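Local coordinates for protein ribokinase, putative (PDB 3B1R) that probably phosphorylates nucleosides such as inosine, as a dimeric nucleoside kinase of the ribokinase (PfkB) family that binds magnesium and adenine nucleotides, at residues Met23-Arg28 against Ile41-Leu46; Ala111-Asp116 against Asp255-Gly260; Ile172-Gln177 against Ile197-Tyr202. All blocks are in the same frame, centred on the assembly; numbering follows the deposited sequence.

Overall arrangement
The three contacts run from the dimer interface into the nucleotide-binding core. Contact 1 and contact 2 have centres about 13 Å apart and touch directly: strands 18-24 and 109-115 are neighbours in the smaller sheet, where M23 N lies 2.7 Å from I113 O and F25 N lies 2.9 Å from T115 O. Contact 3 belongs to the larger sheet; its centre is about 15 Å from that of contact 2 and about 26 Å from that of contact 1. One AMP joins contacts 2 and 3, held by G258 N and Q177 NE2, and a magnesium ion lies about 4 Å from the side chain of D174. Contact 1 serves the partner's site, where S44 binds AMP.

Contact 1: Met23-Arg28 against Ile41-Leu46. With AMP (adenosine monophosphate), chain P.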
loop_
_atom_site.group_PDB
_atom_site.type_symbol
_atom_site.label_atom_id
_atom_site.label_comp_id
_atom_site.label_asym_id
_atom_site.label_seq_id
_atom_site.Cartn_x
_atom_site.Cartn_y
_atom_site.Cartn_z
ATOM N N MET A 23 5.120 -0.906 5.532
ATOM C CA MET A 23 5.691 -1.620 4.410
ATOM C C MET A 23 6.322 -0.626 3.433
ATOM O O MET A 23 5.628 -0.013 2.614
ATOM C CB MET A 23 4.619 -2.467 3.711
ATOM C CG MET A 23 3.897 -3.477 4.626
ATOM S SD MET A 23 2.613 -2.760 5.695
ATOM C CE MET A 23 1.115 -3.114 4.787
ATOM N N THR A 24 7.646 -0.499 3.519
ATOM C CA THR A 24 8.425 0.458 2.730
ATOM C C THR A 24 9.062 -0.167 1.489
ATOM O O THR A 24 10.015 -0.946 1.600
ATOM C CB THR A 24 9.561 1.061 3.588
ATOM O OG1 THR A 24 10.483 0.024 3.960
ATOM C CG2 THR A 24 9.014 1.630 4.827
ATOM N N PHE A 25 8.529 0.165 0.312
ATOM C CA PHE A 25 9.174 -0.171 -0.957
ATOM C C PHE A 25 10.514 0.546 -1.011
ATOM O O PHE A 25 10.575 1.768 -0.803
ATOM C CB PHE A 25 8.294 0.251 -2.148
ATOM C CG PHE A 25 8.898 -0.044 -3.506
ATOM C CD1 PHE A 25 9.268 -1.340 -3.858
ATOM C CD2 PHE A 25 9.074 0.975 -4.438
ATOM C CE1 PHE A 25 9.818 -1.613 -5.113
ATOM C CE2 PHE A 25 9.615 0.713 -5.695
ATOM C CZ PHE A 25 9.991 -0.585 -6.035
ATOM N N GLU A 26 11.589 -0.206 -1.255
ATOM C CA GLU A 26 12.925 0.386 -1.385
ATOM C C GLU A 26 13.049 0.837 -2.821
ATOM O O GLU A 26 13.582 0.123 -3.654
ATOM C CB GLU A 26 14.030 -0.625 -1.058
ATOM C CG GLU A 26 13.739 -1.523 0.134
ATOM C CD GLU A 26 14.329 -1.006 1.423
ATOM O OE1 GLU A 26 14.111 0.183 1.752
ATOM O OE2 GLU A 26 15.012 -1.804 2.114
ATOM N N GLY A 27 12.512 2.017 -3.106
ATOM C CA GLY A 27 12.424 2.545 -4.463
ATOM C C GLY A 27 11.484 3.734 -4.461
ATOM O O GLY A 27 11.170 4.283 -3.409
ATOM N N ARG A 28 11.033 4.136 -5.639
ATOM C CA ARG A 28 10.142 5.271 -5.734
ATOM C C ARG A 28 8.982 4.952 -6.644
ATOM O O ARG A 28 9.188 4.605 -7.815
ATOM C CB ARG A 28 10.905 6.519 -6.179
ATOM C CG ARG A 28 11.781 7.087 -5.037
ATOM C CD ARG A 28 13.015 7.828 -5.539
ATOM N NE ARG A 28 14.188 7.591 -4.677
ATOM C CZ ARG A 28 14.370 8.115 -3.466
ATOM N NH1 ARG A 28 13.458 8.919 -2.931
ATOM N NH2 ARG A 28 15.469 7.833 -2.781
ATOM N N ILE A 41 -0.116 1.487 -11.990
ATOM C CA ILE A 41 1.037 0.905 -11.279
ATOM C C ILE A 41 0.666 -0.454 -10.664
ATOM O O ILE A 41 -0.391 -0.596 -10.054
ATOM C CB ILE A 41 1.591 1.873 -10.177
ATOM C CG1 ILE A 41 2.750 1.236 -9.383
ATOM C CG2 ILE A 41 0.475 2.348 -9.231
ATOM C CD1 ILE A 41 3.631 2.259 -8.667
ATOM N N ASN A 42 1.524 -1.450 -10.884
ATOM C CA ASN A 42 1.478 -2.725 -10.179
ATOM C C ASN A 42 2.866 -2.969 -9.572
ATOM O O ASN A 42 3.861 -2.940 -10.284
ATOM C CB ASN A 42 1.126 -3.871 -11.142
ATOM C CG ASN A 42 -0.352 -3.902 -11.534
ATOM O OD1 ASN A 42 -1.039 -2.880 -11.564
ATOM N ND2 ASN A 42 -0.841 -5.090 -11.853
ATOM N N LEU A 43 2.941 -3.163 -8.258
ATOM C CA LEU A 43 4.199 -3.537 -7.625
ATOM C C LEU A 43 3.950 -4.659 -6.663
ATOM O O LEU A 43 2.874 -4.736 -6.060
ATOM C CB LEU A 43 4.808 -2.374 -6.839
ATOM C CG LEU A 43 5.452 -1.201 -7.568
ATOM C CD1 LEU A 43 5.768 -0.141 -6.551
ATOM C CD2 LEU A 43 6.729 -1.639 -8.300
ATOM N N SER A 44 4.947 -5.526 -6.515
ATOM C CA SER A 44 4.909 -6.568 -5.511
ATOM C C SER A 44 6.324 -6.789 -5.029
ATOM O O SER A 44 7.156 -7.343 -5.755
ATOM C CB SER A 44 4.303 -7.858 -6.069
ATOM O OG SER A 44 3.998 -8.779 -5.026
ATOM N N PHE A 45 6.598 -6.345 -3.810
ATOM C CA PHE A 45 7.952 -6.344 -3.273
ATOM C C PHE A 45 8.058 -7.251 -2.062
ATOM O O PHE A 45 7.132 -7.356 -1.274
ATOM C CB PHE A 45 8.439 -4.914 -2.954
ATOM C CG PHE A 45 7.583 -4.158 -1.955
ATOM C CD1 PHE A 45 7.994 -4.027 -0.633
ATOM C CD2 PHE A 45 6.401 -3.535 -2.348
ATOM C CE1 PHE A 45 7.233 -3.315 0.291
ATOM C CE2 PHE A 45 5.622 -2.831 -1.433
ATOM C CZ PHE A 45 6.045 -2.717 -0.102
ATOM N N LEU A 46 9.204 -7.906 -1.931
ATOM C CA LEU A 46 9.415 -8.926 -0.903
ATOM C C LEU A 46 9.751 -8.287 0.435
ATOM O O LEU A 46 10.590 -7.396 0.504
ATOM C CB LEU A 46 10.512 -9.914 -1.335
ATOM C CG LEU A 46 11.803 -9.491 -2.079
ATOM C CD1 LEU A 46 12.469 -10.722 -2.710
ATOM C CD2 LEU A 46 11.603 -8.406 -3.170
HETATM P P AMP P . -4.148 -11.067 -9.687
HETATM O O1P AMP P . -4.983 -12.321 -9.709
HETATM O O2P AMP P . -3.300 -10.893 -10.931
HETATM O O3P AMP P . -4.918 -9.845 -9.264
HETATM O "O5'" AMP P . -3.101 -11.376 -8.495
HETATM C "C5'" AMP P . -3.511 -11.342 -7.119
HETATM C "C4'" AMP P . -2.861 -12.520 -6.400
HETATM O "O4'" AMP P . -1.447 -12.421 -6.560
HETATM C "C3'" AMP P . -3.118 -12.554 -4.897
HETATM O "O3'" AMP P . -3.938 -13.696 -4.559
HETATM C "C2'" AMP P . -1.735 -12.650 -4.258
HETATM O "O2'" AMP P . -1.630 -13.724 -3.320
HETATM C "C1'" AMP P . -0.797 -12.954 -5.415
HETATM N N9 AMP P . 0.529 -12.322 -5.316
HETATM C C8 AMP P . 0.772 -11.031 -5.031
HETATM N N7 AMP P . 2.102 -10.763 -5.040
HETATM C C5 AMP P . 2.738 -11.904 -5.343
HETATM C C6 AMP P . 4.151 -12.316 -5.522
HETATM N N6 AMP P . 5.166 -11.425 -5.365
HETATM N N1 AMP P . 4.397 -13.611 -5.823
HETATM C C2 AMP P . 3.399 -14.510 -5.996
HETATM N N3 AMP P . 2.092 -14.208 -5.850
HETATM C C4 AMP P . 1.700 -12.936 -5.529
#
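F45 and F25 share most of the surface buried here. The CB of F25 sits almost squarely over the face of the F45 ring, 4.1 Å from its centroid and 9° off the normal, a CH-pi contact. In return the CB of F45 comes to the edge of the F25 ring, 3.8 Å from CD1. The two rings themselves are oblique, with planes at 59° and centroids 5.5 Å apart. F25 holds its CG anti to the backbone N (chi1 179°), which carries the ring past F45 to L43. There the CD1 of L43 lies over one face of the F25 ring, 4.1 Å from the centroid, in a second CH-pi contact, while the backbone N of G27 lies over the opposite face, toward the rim.

No hydrogen bond crosses between 23-28 and 41-46; apolar side chains carry the contact. This is the lid region of a dimeric ribokinase-family kinase: strand 18-24 pairs with 109-115 in the small sheet of its own subunit, whereas 43-46 runs parallel to a strand of the second subunit, so the sheet continues across the interface. F45, which also packs on A124 of the second subunit, ties the end of one lid strand to a strand that pairs with the partner. At its far end F45 CZ meets M23 CB at 4.1 Å. The alternation of strand 43-46 turns S44 the other way, and its OG donates a 2.7 Å hydrogen bond to N7 of the AMP in the partner's pocket.

Contact 2: Ala111-Asp116 against Asp255-Gly260. With AMP (adenosine monophosphate), chain G; AMP (adenosine monophosphate), chain H.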
loop_
_atom_site.group_PDB
_atom_site.type_symbol
_atom_site.label_atom_id
_atom_site.label_comp_id
_atom_site.label_asym_id
_atom_site.label_seq_id
_atom_site.Cartn_x
_atom_site.Cartn_y
_atom_site.Cartn_z
ATOM N N ALA A 111 -2.391 1.863 12.014
ATOM C CA ALA A 111 -2.163 2.332 10.657
ATOM C C ALA A 111 -1.444 1.257 9.868
ATOM O O ALA A 111 -0.375 0.805 10.269
ATOM C CB ALA A 111 -1.352 3.612 10.678
ATOM N N MET A 112 -2.054 0.825 8.766
ATOM C CA MET A 112 -1.388 -0.052 7.817
ATOM C C MET A 112 -0.821 0.832 6.730
ATOM O O MET A 112 -1.549 1.315 5.865
ATOM C CB MET A 112 -2.355 -1.074 7.221
ATOM C CG MET A 112 -2.252 -2.446 7.823
ATOM S SD MET A 112 -2.817 -2.460 9.523
ATOM C CE MET A 112 -2.445 -4.151 9.987
ATOM N N ILE A 113 0.480 1.063 6.803
ATOM C CA ILE A 113 1.115 2.056 5.948
ATOM C C ILE A 113 1.966 1.371 4.897
ATOM O O ILE A 113 2.908 0.652 5.223
ATOM C CB ILE A 113 2.003 3.044 6.757
ATOM C CG1 ILE A 113 1.188 3.736 7.863
ATOM C CG2 ILE A 113 2.627 4.077 5.811
ATOM C CD1 ILE A 113 2.037 4.341 9.010
ATOM N N THR A 114 1.642 1.611 3.632
ATOM C CA THR A 114 2.517 1.160 2.555
ATOM C C THR A 114 3.069 2.388 1.843
ATOM O O THR A 114 2.327 3.319 1.496
ATOM C CB THR A 114 1.813 0.184 1.601
ATOM O OG1 THR A 114 0.590 0.757 1.147
ATOM C CG2 THR A 114 1.485 -1.081 2.313
ATOM N N THR A 115 4.379 2.414 1.675
ATOM C CA THR A 115 5.044 3.640 1.283
ATOM C C THR A 115 6.255 3.367 0.396
ATOM O O THR A 115 6.554 2.211 0.075
ATOM C CB THR A 115 5.394 4.477 2.550
ATOM O OG1 THR A 115 6.103 5.671 2.184
ATOM C CG2 THR A 115 6.218 3.667 3.545
ATOM N N ASP A 116 6.915 4.432 -0.048
ATOM C CA ASP A 116 8.182 4.309 -0.764
ATOM C C ASP A 116 9.215 5.275 -0.165
ATOM O O ASP A 116 8.980 5.853 0.895
ATOM C CB ASP A 116 7.984 4.550 -2.262
ATOM C CG ASP A 116 7.669 6.001 -2.602
ATOM O OD1 ASP A 116 7.573 6.292 -3.809
ATOM O OD2 ASP A 116 7.518 6.850 -1.687
ATOM N N ASP A 255 13.544 4.648 5.570
ATOM C CA ASP A 255 12.104 4.781 5.764
ATOM C C ASP A 255 11.759 6.222 6.116
ATOM O O ASP A 255 12.210 6.712 7.152
ATOM C CB ASP A 255 11.630 3.841 6.883
ATOM C CG ASP A 255 10.124 3.898 7.110
ATOM O OD1 ASP A 255 9.388 4.293 6.192
ATOM O OD2 ASP A 255 9.670 3.534 8.211
ATOM N N PRO A 256 10.972 6.907 5.255
ATOM C CA PRO A 256 10.602 8.272 5.598
ATOM C C PRO A 256 9.380 8.382 6.513
ATOM O O PRO A 256 9.116 9.473 7.014
ATOM C CB PRO A 256 10.342 8.937 4.233
ATOM C CG PRO A 256 10.492 7.879 3.207
ATOM C CD PRO A 256 10.499 6.552 3.911
ATOM N N THR A 257 8.669 7.277 6.763
ATOM C CA THR A 257 7.530 7.300 7.692
ATOM C C THR A 257 7.909 7.858 9.058
ATOM O O THR A 257 8.681 7.247 9.795
ATOM C CB THR A 257 6.892 5.902 7.886
ATOM O OG1 THR A 257 6.700 5.285 6.608
ATOM C CG2 THR A 257 5.559 6.032 8.591
ATOM N N GLY A 258 7.327 9.005 9.403
ATOM C CA GLY A 258 7.670 9.701 10.633
ATOM C C GLY A 258 8.517 10.945 10.425
ATOM O O GLY A 258 8.727 11.704 11.368
ATOM N N CYS A 259 8.995 11.177 9.197
ATOM C CA CYS A 259 9.872 12.337 8.938
ATOM C C CYS A 259 9.158 13.663 9.189
ATOM O O CYS A 259 9.748 14.593 9.732
ATOM C CB CYS A 259 10.474 12.310 7.531
ATOM S SG CYS A 259 11.872 11.177 7.365
ATOM N N GLY A 260 7.886 13.736 8.798
ATOM C CA GLY A 260 7.081 14.924 9.077
ATOM C C GLY A 260 7.080 15.216 10.564
ATOM O O GLY A 260 7.276 16.350 10.991
HETATM P P AMP G . 4.065 11.357 9.417
HETATM O O1P AMP G . 3.497 12.632 8.816
HETATM O O2P AMP G . 4.844 10.491 8.456
HETATM O O3P AMP G . 4.820 11.599 10.705
HETATM O "O5'" AMP G . 2.778 10.513 9.876
HETATM C "C5'" AMP G . 2.812 9.106 10.107
HETATM C "C4'" AMP G . 1.840 8.823 11.240
HETATM O "O4'" AMP G . 0.517 9.098 10.791
HETATM C "C3'" AMP G . 1.843 7.349 11.627
HETATM O "O3'" AMP G . 2.629 7.169 12.831
HETATM C "C2'" AMP G . 0.359 6.966 11.709
HETATM O "O2'" AMP G . 0.039 6.344 12.955
HETATM C "C1'" AMP G . -0.362 8.312 11.569
HETATM N N9 AMP G . -1.607 8.352 10.805
HETATM C C8 AMP G . -1.797 7.823 9.584
HETATM N N7 AMP G . -3.038 8.076 9.139
HETATM C C5 AMP G . -3.651 8.794 10.096
HETATM C C6 AMP G . -4.988 9.366 10.252
HETATM N N6 AMP G . -5.890 9.203 9.257
HETATM N N1 AMP G . -5.243 10.049 11.390
HETATM C C2 AMP G . -4.330 10.199 12.372
HETATM N N3 AMP G . -3.083 9.682 12.297
HETATM C C4 AMP G . -2.706 8.983 11.195
HETATM P P AMP H . 8.495 15.094 4.382
HETATM O O1P AMP H . 7.411 14.881 5.412
HETATM O O2P AMP H . 8.710 13.873 3.528
HETATM O O3P AMP H . 8.355 16.395 3.626
HETATM O "O5'" AMP H . 9.843 15.207 5.235
HETATM C "C5'" AMP H . 9.900 16.111 6.316
HETATM C "C4'" AMP H . 11.313 16.636 6.452
HETATM O "O4'" AMP H . 12.165 15.546 6.822
HETATM C "C3'" AMP H . 11.911 17.250 5.186
HETATM O "O3'" AMP H . 11.589 18.637 4.968
HETATM C "C2'" AMP H . 13.383 17.044 5.486
HETATM O "O2'" AMP H . 13.891 17.997 6.437
HETATM C "C1'" AMP H . 13.415 15.683 6.147
HETATM N N9 AMP H . 13.536 14.725 5.025
HETATM C C8 AMP H . 12.550 14.056 4.390
HETATM N N7 AMP H . 13.057 13.289 3.382
HETATM C C5 AMP H . 14.396 13.488 3.359
HETATM C C6 AMP H . 15.544 12.997 2.562
HETATM N N6 AMP H . 15.353 12.123 1.549
HETATM N N1 AMP H . 16.779 13.461 2.866
HETATM C C2 AMP H . 16.991 14.335 3.869
HETATM N N3 AMP H . 15.994 14.815 4.637
HETATM C C4 AMP H . 14.705 14.430 4.440
HETATM O O HOH W 1 7.264 6.820 3.952
#
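T115 and T257 face each other with CA atoms 7.8 Å apart where the end of strand 109-115 passes the loop leading into helix 259-272, and no hydrogen bond joins the two backbones directly. In this PfkB-family fold that loop ends in a type II turn from P256 to C259, with G258 at the N-cap of the helix; G258 N donates to O2P of one AMP (3.0 Å), and G260 and C259 line the pocket of a second. An Asx turn shapes the approach. D255 OD1 accepts both T257 N, from well above the carboxylate plane, and T257 OG1, on the syn side and close to that plane, while its other oxygen is bonded to G296 N. With OG1 set beside its own backbone N (chi1 -47°), T257 leaves CG2 to meet I113 CD1 tip to tip at 3.9 Å. That same I113 CD1 touches C3' of the first AMP, so strand, loop and ribose converge on one methyl group. T115 lays CG2 obliquely against T257 OG1, at 3.5 Å. Just past the end of the strand, CG of the P256 ring comes within 3.4 Å of D116 O.

Contact 3: Ile172-Gln177 against Ile197-Tyr202; sequences IFDPGQ and IAVNDY. With AMP (adenosine monophosphate), chain G.
Backbone pairing comes first: F173 and I197 are bridged as parallel strand partners, and A198 N donates to F173 O at 3.2 Å, a nearly straight bond (166° at the hydrogen) whose donor nevertheless lies above the carbonyl plane. I197 CA adds a CH...O approach to the same oxygen. Apolar contacts flank this pairing. I197 has CG1 anti to the backbone N (chi1 163°) and then bends at chi2, which brings CD1 to 3.4 Å from F173 O and 3.8 Å from P175 CD. The proline crosses both I197 and V199 at about a right angle; its CD touches V199 CG1 at 3.9 Å and also lies over the centre of the F173 ring. I172 CG2 meets A198 CB at 3.8 Å. Among polar groups, D174 OD1 stands close to A198 O without a bond, both being acceptors; R264 reaches both residues, as a salt bridge to D174 OD2 and a weak hydrogen bond to A198 O. Q177 NE2 donates to AMP O5' at 3.1 Å. The strand parts, 172-173 and 197-200, are neighbouring parallel strands of a beta-alpha-beta unit whose helix, 184-193, packs against F173, while helix 259-272 lies against I172 and A198.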
loop_
_atom_site.group_PDB
_atom_site.type_symbol
_atom_site.label_atom_id
_atom_site.label_comp_id
_atom_site.label_asym_id
_atom_site.label_seq_id
_atom_site.Cartn_x
_atom_site.Cartn_y
_atom_site.Cartn_z
ATOM N N ILE A 172 0.970 25.221 16.498
ATOM C CA ILE A 172 1.102 24.707 15.144
ATOM C C ILE A 172 -0.101 23.854 14.786
ATOM O O ILE A 172 -0.526 23.016 15.582
ATOM C CB ILE A 172 2.332 23.772 15.038
ATOM C CG1 ILE A 172 3.614 24.524 15.405
ATOM C CG2 ILE A 172 2.384 23.121 13.634
ATOM C CD1 ILE A 172 4.879 23.671 15.303
ATOM N N PHE A 173 -0.649 24.054 13.590
ATOM C CA PHE A 173 -1.745 23.223 13.099
ATOM C C PHE A 173 -1.250 22.368 11.941
ATOM O O PHE A 173 -0.801 22.890 10.911
ATOM C CB PHE A 173 -2.944 24.097 12.680
ATOM C CG PHE A 173 -4.112 23.332 12.082
ATOM C CD1 PHE A 173 -4.609 22.183 12.682
ATOM C CD2 PHE A 173 -4.744 23.809 10.941
ATOM C CE1 PHE A 173 -5.700 21.494 12.126
ATOM C CE2 PHE A 173 -5.846 23.133 10.375
ATOM C CZ PHE A 173 -6.320 21.974 10.976
ATOM N N ASP A 174 -1.303 21.052 12.147
ATOM C CA ASP A 174 -0.880 20.053 11.160
ATOM C C ASP A 174 -2.075 19.173 10.867
ATOM O O ASP A 174 -2.263 18.149 11.510
ATOM C CB ASP A 174 0.278 19.206 11.710
ATOM C CG ASP A 174 0.836 18.203 10.684
ATOM O OD1 ASP A 174 0.352 18.122 9.534
ATOM O OD2 ASP A 174 1.781 17.481 11.035
ATOM N N PRO A 175 -2.912 19.564 9.893
ATOM C CA PRO A 175 -4.047 18.673 9.650
ATOM C C PRO A 175 -3.610 17.334 9.055
ATOM O O PRO A 175 -4.336 16.355 9.182
ATOM C CB PRO A 175 -4.930 19.450 8.661
ATOM C CG PRO A 175 -4.004 20.488 8.037
ATOM C CD PRO A 175 -2.894 20.746 9.016
ATOM N N GLY A 176 -2.428 17.295 8.439
ATOM C CA GLY A 176 -1.934 16.081 7.775
ATOM C C GLY A 176 -3.011 15.158 7.200
ATOM O O GLY A 176 -3.809 15.565 6.352
ATOM N N GLN A 177 -3.022 13.917 7.683
ATOM C CA GLN A 177 -3.878 12.840 7.179
ATOM C C GLN A 177 -5.346 12.984 7.565
ATOM O O GLN A 177 -6.166 12.214 7.102
ATOM C CB GLN A 177 -3.369 11.457 7.638
ATOM C CG GLN A 177 -1.982 11.067 7.137
ATOM C CD GLN A 177 -0.870 11.390 8.117
ATOM O OE1 GLN A 177 -0.951 12.350 8.869
ATOM N NE2 GLN A 177 0.194 10.602 8.081
ATOM N N ILE A 197 1.063 27.022 10.522
ATOM C CA ILE A 197 0.622 25.869 9.741
ATOM C C ILE A 197 1.876 25.154 9.227
ATOM O O ILE A 197 2.783 25.798 8.693
ATOM C CB ILE A 197 -0.372 26.262 8.605
ATOM C CG1 ILE A 197 -0.497 25.165 7.542
ATOM C CG2 ILE A 197 0.030 27.560 7.946
ATOM C CD1 ILE A 197 -1.571 24.128 7.844
ATOM N N ALA A 198 1.935 23.838 9.442
ATOM C CA ALA A 198 3.069 23.012 9.006
ATOM C C ALA A 198 2.562 21.790 8.241
ATOM O O ALA A 198 1.970 20.887 8.831
ATOM C CB ALA A 198 3.921 22.588 10.204
ATOM N N VAL A 199 2.762 21.777 6.925
ATOM C CA VAL A 199 2.312 20.654 6.084
ATOM C C VAL A 199 3.405 20.208 5.115
ATOM O O VAL A 199 4.407 20.896 4.956
ATOM C CB VAL A 199 1.026 20.997 5.284
ATOM C CG1 VAL A 199 -0.228 20.974 6.178
ATOM C CG2 VAL A 199 1.170 22.333 4.571
ATOM N N ASN A 200 3.233 19.048 4.479
ATOM C CA ASN A 200 4.111 18.679 3.373
ATOM C C ASN A 200 3.493 19.257 2.103
ATOM O O ASN A 200 2.365 19.755 2.161
ATOM C CB ASN A 200 4.391 17.148 3.305
ATOM C CG ASN A 200 3.183 16.315 2.874
ATOM O OD1 ASN A 200 2.340 16.753 2.084
ATOM N ND2 ASN A 200 3.120 15.074 3.374
ATOM N N ASP A 201 4.207 19.221 0.979
ATOM C CA ASP A 201 3.771 19.982 -0.197
ATOM C C ASP A 201 2.477 19.472 -0.845
ATOM O O ASP A 201 1.724 20.245 -1.457
ATOM C CB ASP A 201 4.901 20.146 -1.226
ATOM C CG ASP A 201 5.361 18.819 -1.852
ATOM O OD1 ASP A 201 4.970 17.732 -1.377
ATOM O OD2 ASP A 201 6.145 18.879 -2.825
ATOM N N TYR A 202 2.232 18.174 -0.699
ATOM C CA TYR A 202 1.009 17.540 -1.165
ATOM C C TYR A 202 -0.174 18.020 -0.324
ATOM O O TYR A 202 -1.262 18.302 -0.851
ATOM C CB TYR A 202 1.160 16.015 -1.059
ATOM C CG TYR A 202 -0.033 15.246 -1.595
ATOM C CD1 TYR A 202 -1.128 14.975 -0.783
ATOM C CD2 TYR A 202 -0.054 14.776 -2.916
ATOM C CE1 TYR A 202 -2.228 14.270 -1.266
ATOM C CE2 TYR A 202 -1.147 14.062 -3.410
ATOM C CZ TYR A 202 -2.243 13.824 -2.575
ATOM O OH TYR A 202 -3.345 13.124 -3.016
HETATM P P AMP G . 4.065 11.357 9.417
HETATM O O1P AMP G . 3.497 12.632 8.816
HETATM O O2P AMP G . 4.844 10.491 8.456
HETATM O O3P AMP G . 4.820 11.599 10.705
HETATM O "O5'" AMP G . 2.778 10.513 9.876
HETATM C "C5'" AMP G . 2.812 9.106 10.107
HETATM C "C4'" AMP G . 1.840 8.823 11.240
HETATM O "O4'" AMP G . 0.517 9.098 10.791
HETATM C "C3'" AMP G . 1.843 7.349 11.627
HETATM O "O3'" AMP G . 2.629 7.169 12.831
HETATM C "C2'" AMP G . 0.359 6.966 11.709
HETATM O "O2'" AMP G . 0.039 6.344 12.955
HETATM C "C1'" AMP G . -0.362 8.312 11.569
HETATM N N9 AMP G . -1.607 8.352 10.805
HETATM C C8 AMP G . -1.797 7.823 9.584
HETATM N N7 AMP G . -3.038 8.076 9.139
HETATM C C5 AMP G . -3.651 8.794 10.096
HETATM C C6 AMP G . -4.988 9.366 10.252
HETATM N N6 AMP G . -5.890 9.203 9.257
HETATM N N1 AMP G . -5.243 10.049 11.390
HETATM C C2 AMP G . -4.330 10.199 12.372
HETATM N N3 AMP G . -3.083 9.682 12.297
HETATM C C4 AMP G . -2.706 8.983 11.195
#